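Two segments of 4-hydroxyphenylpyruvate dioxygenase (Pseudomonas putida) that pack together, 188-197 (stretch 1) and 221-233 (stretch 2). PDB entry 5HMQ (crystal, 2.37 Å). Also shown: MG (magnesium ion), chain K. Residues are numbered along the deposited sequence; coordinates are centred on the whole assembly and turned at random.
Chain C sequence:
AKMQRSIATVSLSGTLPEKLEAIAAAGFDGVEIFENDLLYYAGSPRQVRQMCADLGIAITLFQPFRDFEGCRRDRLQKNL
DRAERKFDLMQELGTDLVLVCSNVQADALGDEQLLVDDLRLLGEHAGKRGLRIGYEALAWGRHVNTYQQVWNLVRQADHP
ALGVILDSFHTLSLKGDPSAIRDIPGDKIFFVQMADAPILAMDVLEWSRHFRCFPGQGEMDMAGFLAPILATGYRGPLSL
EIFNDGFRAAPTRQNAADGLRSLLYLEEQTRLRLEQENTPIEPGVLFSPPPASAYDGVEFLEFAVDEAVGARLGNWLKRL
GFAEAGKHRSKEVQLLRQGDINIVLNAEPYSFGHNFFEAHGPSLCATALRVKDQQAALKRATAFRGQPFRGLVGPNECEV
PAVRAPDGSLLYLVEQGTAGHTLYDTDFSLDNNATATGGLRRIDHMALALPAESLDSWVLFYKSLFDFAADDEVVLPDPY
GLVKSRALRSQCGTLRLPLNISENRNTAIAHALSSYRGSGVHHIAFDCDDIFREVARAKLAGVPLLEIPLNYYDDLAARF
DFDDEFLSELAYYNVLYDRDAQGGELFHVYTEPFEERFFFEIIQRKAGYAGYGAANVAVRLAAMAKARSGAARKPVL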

# COMPACT_ATOMS: atom_id res chain seq x y z
N LYS C 188 30.26 26.87 1.83
CA LYS C 188 29.30 27.28 2.85
C LYS C 188 27.98 26.52 2.75
O LYS C 188 27.12 26.70 3.62
N ILE C 189 27.79 25.71 1.72
CA ILE C 189 26.65 24.81 1.63
C ILE C 189 27.08 23.48 2.23
O ILE C 189 28.03 22.85 1.74
N PHE C 190 26.40 23.05 3.29
CA PHE C 190 26.79 21.84 4.00
C PHE C 190 26.00 20.61 3.60
O PHE C 190 26.50 19.49 3.78
N PHE C 191 24.80 20.76 3.06
CA PHE C 191 23.95 19.60 2.82
C PHE C 191 22.82 19.99 1.88
O PHE C 191 22.34 21.12 1.91
N VAL C 192 22.40 19.03 1.05
CA VAL C 192 21.33 19.24 0.08
C VAL C 192 20.34 18.10 0.22
O VAL C 192 20.71 16.93 0.10
N GLN C 193 19.08 18.44 0.47
CA GLN C 193 17.98 17.48 0.55
C GLN C 193 17.09 17.67 -0.67
O GLN C 193 16.55 18.76 -0.88
N MSE C 194 16.94 16.62 -1.46
CA MSE C 194 16.01 16.66 -2.59
C MSE C 194 14.67 16.06 -2.18
O MSE C 194 14.63 14.98 -1.58
N ALA C 195 13.59 16.76 -2.49
CA ALA C 195 12.24 16.26 -2.23
C ALA C 195 11.31 16.82 -3.29
O ALA C 195 11.18 18.04 -3.42
N ASP C 196 10.65 15.94 -4.02
CA ASP C 196 9.69 16.33 -5.04
C ASP C 196 8.28 16.30 -4.47
O ASP C 196 8.04 15.75 -3.38
N ALA C 197 7.33 16.88 -5.21
CA ALA C 197 5.95 16.95 -4.76
C ALA C 197 5.03 17.42 -5.89
O ALA C 197 5.48 18.13 -6.80
N ASP C 221 10.67 21.25 -10.36
CA ASP C 221 11.84 21.26 -11.24
C ASP C 221 13.08 20.97 -10.41
O ASP C 221 13.77 21.87 -9.94
N MSE C 222 13.36 19.68 -10.23
CA MSE C 222 14.48 19.22 -9.42
C MSE C 222 15.82 19.63 -10.02
O MSE C 222 16.70 20.14 -9.32
N ALA C 223 15.97 19.39 -11.33
CA ALA C 223 17.22 19.72 -12.00
C ALA C 223 17.49 21.22 -11.96
O ALA C 223 18.64 21.65 -11.83
N GLY C 224 16.43 22.03 -12.05
CA GLY C 224 16.59 23.47 -11.95
C GLY C 224 16.97 23.94 -10.56
O GLY C 224 17.40 25.09 -10.40
N PHE C 225 16.81 23.09 -9.55
CA PHE C 225 17.23 23.40 -8.19
C PHE C 225 18.65 22.94 -7.92
O PHE C 225 19.42 23.65 -7.27
N LEU C 226 19.03 21.76 -8.44
CA LEU C 226 20.37 21.25 -8.23
C LEU C 226 21.40 21.96 -9.10
O LEU C 226 22.56 22.07 -8.71
N ALA C 227 20.98 22.44 -10.27
CA ALA C 227 21.93 23.09 -11.18
C ALA C 227 22.62 24.30 -10.55
O ALA C 227 23.86 24.36 -10.61
N PRO C 228 21.93 25.26 -9.94
CA PRO C 228 22.66 26.36 -9.28
C PRO C 228 23.54 25.88 -8.13
O PRO C 228 24.57 26.50 -7.85
N ILE C 229 23.14 24.80 -7.45
CA ILE C 229 23.95 24.27 -6.35
C ILE C 229 25.31 23.82 -6.86
O ILE C 229 26.36 24.17 -6.30
N LEU C 230 25.32 23.04 -7.95
CA LEU C 230 26.58 22.52 -8.48
C LEU C 230 27.44 23.62 -9.11
O LEU C 230 28.66 23.46 -9.18
N ALA C 231 26.83 24.71 -9.56
CA ALA C 231 27.60 25.82 -10.10
C ALA C 231 28.50 26.47 -9.06
O ALA C 231 29.50 27.09 -9.42
N THR C 232 28.16 26.34 -7.77
CA THR C 232 28.98 26.91 -6.71
C THR C 232 30.26 26.12 -6.46
O THR C 232 31.14 26.61 -5.74
N GLY C 233 30.39 24.93 -7.03
CA GLY C 233 31.48 24.03 -6.73
C GLY C 233 31.16 22.99 -5.67
O GLY C 233 31.97 22.09 -5.45

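Strand 189-194 and helix 222-231 lie nearly antiparallel, at 171°, with their axes 10.4 Å apart at closest approach. No hydrogen bond crosses between the stretches, so the contact is one of shape and apolar surface, and two selenomethionines supply the largest share of it.

Met222, at the start of the helix, covers the most. Its CB points toward the strand, and chi1 and chi2 near m (-58° and -87°) with an off-well chi3 of 102° bring its end against the backbone where the strand gives way to loop. CE lies 3.1 Å from Ala195 O and 3.7 Å from Asp196 CA, while SE sits 3.8 Å from Asp196 CB. A flexible, unbranched chain can follow main chain in this way; here it meets Ala195, whose own CB points away, through the carbonyl.

Met194 answers from the strand. Its CB leaves sideways, but an m, m, m conformation folds the end nearer the helix, so that CE reaches Met222 O at 3.6 Å and Met222 SE at 3.8 Å. The bend also places Met194 SE beside Phe225, 4.0 Å from its CD2. The selenium is 5.2 Å from the ring centroid and 76° off the ring normal, an edge-on sulfur-aromatic contact. Phe225, with chi1 t, points toward the strand.

Toward the other end, branched residues take over. Val192 (t) and Ile229 (m, t) both point in and meet at Val192 CG1 and Ile229 CD1, 3.8 Å apart. Ile189 (m, t) extends CD1 to 3.9 Å from Thr232 OG1. That hydroxyl, on a p rotamer, donates to Ile229 O at 2.7 Å, so it has a partner within its own stretch while the CB points toward the strand.

The polar groups find their partners without bonding across the contact. Asp221 caps the helix, its OD1 accepting from Gly224 N at 3.2 Å; an ideal CB on Gly224 would fall 2.2 Å from Asp221 OD2. Asp196, though it touches Met222, accepts through OD1 from Ala197 N at 2.7 Å. Gln193, between Val192 and Met194 in sequence, points its CB away from the helix and binds the magnesium ion through OE1 at 2.0 Å; waters 1 and 2 and atoms elsewhere in the structure complete the site. Its NE2 also makes a weak hydrogen bond to water 1, at 3.2 Å.

The rule to read here is separation of tasks: mostly apolar chains fill the gap, selenomethionines near Ala195 and branched residues farther along, while the CB of the metal ligand Gln193 points away from the helix.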

# COMPACT_ATOMS: atom_id res chain seq x y z
CB LYS C 188 29.05 28.79 2.77
CG LYS C 188 30.28 29.64 3.06
CD LYS C 188 31.01 29.18 4.33
CE LYS C 188 30.17 29.38 5.58
NZ LYS C 188 30.84 28.84 6.80
CB ILE C 189 26.19 24.64 0.17
CG1 ILE C 189 25.78 25.99 -0.42
CG2 ILE C 189 25.05 23.65 0.08
CD1 ILE C 189 25.54 25.95 -1.92
CB PHE C 190 26.65 22.04 5.52
CG PHE C 190 27.74 22.87 6.13
CD1 PHE C 190 28.74 23.42 5.35
CD2 PHE C 190 27.77 23.09 7.50
CE1 PHE C 190 29.75 24.18 5.91
CE2 PHE C 190 28.78 23.85 8.08
CZ PHE C 190 29.77 24.40 7.28
CB PHE C 191 23.38 19.06 4.13
CG PHE C 191 23.13 17.58 4.13
CD1 PHE C 191 24.16 16.69 4.41
CD2 PHE C 191 21.88 17.07 3.83
CE1 PHE C 191 23.94 15.33 4.41
CE2 PHE C 191 21.65 15.71 3.82
CZ PHE C 191 22.69 14.84 4.11
CB VAL C 192 21.86 19.32 -1.36
CG1 VAL C 192 20.70 19.38 -2.35
CG2 VAL C 192 22.77 20.53 -1.53
CB GLN C 193 17.17 17.66 1.83
CG GLN C 193 17.94 17.43 3.12
CD GLN C 193 17.08 17.70 4.33
OE1 GLN C 193 16.23 18.59 4.31
NE2 GLN C 193 17.28 16.93 5.39
CB MSE C 194 16.58 15.91 -3.79
CG MSE C 194 17.94 16.40 -4.25
SE MSE C 194 18.01 18.30 -4.70
CE MSE C 194 16.71 18.34 -6.15
CB ALA C 195 11.77 16.66 -0.83
CB ASP C 196 9.81 15.42 -6.27
CG ASP C 196 9.32 16.08 -7.54
OD1 ASP C 196 8.78 17.21 -7.46
OD2 ASP C 196 9.48 15.48 -8.62
CB ALA C 197 5.81 17.90 -3.57
CB ASP C 221 11.93 22.60 -11.96
CG ASP C 221 13.06 22.64 -12.98
OD1 ASP C 221 13.56 21.56 -13.36
OD2 ASP C 221 13.44 23.75 -13.41
CB MSE C 222 14.43 17.70 -9.29
CG MSE C 222 13.14 17.20 -8.68
SE MSE C 222 13.19 17.16 -6.75
CE MSE C 222 12.20 18.72 -6.28
CB ALA C 223 17.20 19.22 -13.44
CB PHE C 225 16.27 22.75 -7.19
CG PHE C 225 16.55 23.09 -5.76
CD1 PHE C 225 16.09 24.28 -5.21
CD2 PHE C 225 17.27 22.22 -4.95
CE1 PHE C 225 16.35 24.59 -3.89
CE2 PHE C 225 17.54 22.53 -3.63
CZ PHE C 225 17.07 23.72 -3.10
CB LEU C 226 20.40 19.74 -8.50
CG LEU C 226 21.70 19.01 -8.18
CD1 LEU C 226 22.11 19.25 -6.74
CD2 LEU C 226 21.57 17.52 -8.46
CB ALA C 227 21.22 23.47 -12.48
CB PRO C 228 21.55 27.30 -8.79
CG PRO C 228 20.35 26.93 -9.60
CD PRO C 228 20.47 25.46 -9.84
CB ILE C 229 23.21 23.13 -5.64
CG1 ILE C 229 21.94 23.65 -4.97
CG2 ILE C 229 24.12 22.45 -4.63
CD1 ILE C 229 21.05 22.56 -4.42
CB LEU C 230 26.32 21.41 -9.50
CG LEU C 230 25.58 20.18 -8.97
CD1 LEU C 230 25.26 19.21 -10.10
CD2 LEU C 230 26.40 19.48 -7.90
CB ALA C 231 26.67 26.87 -10.71
CB THR C 232 28.19 26.96 -5.40
OG1 THR C 232 28.08 25.64 -4.85
CG2 THR C 232 26.80 27.51 -5.64
MG MG K . 14.44 19.29 5.01
O HOH W 1 15.09 18.73 6.85
O HOH W 2 12.72 19.75 5.88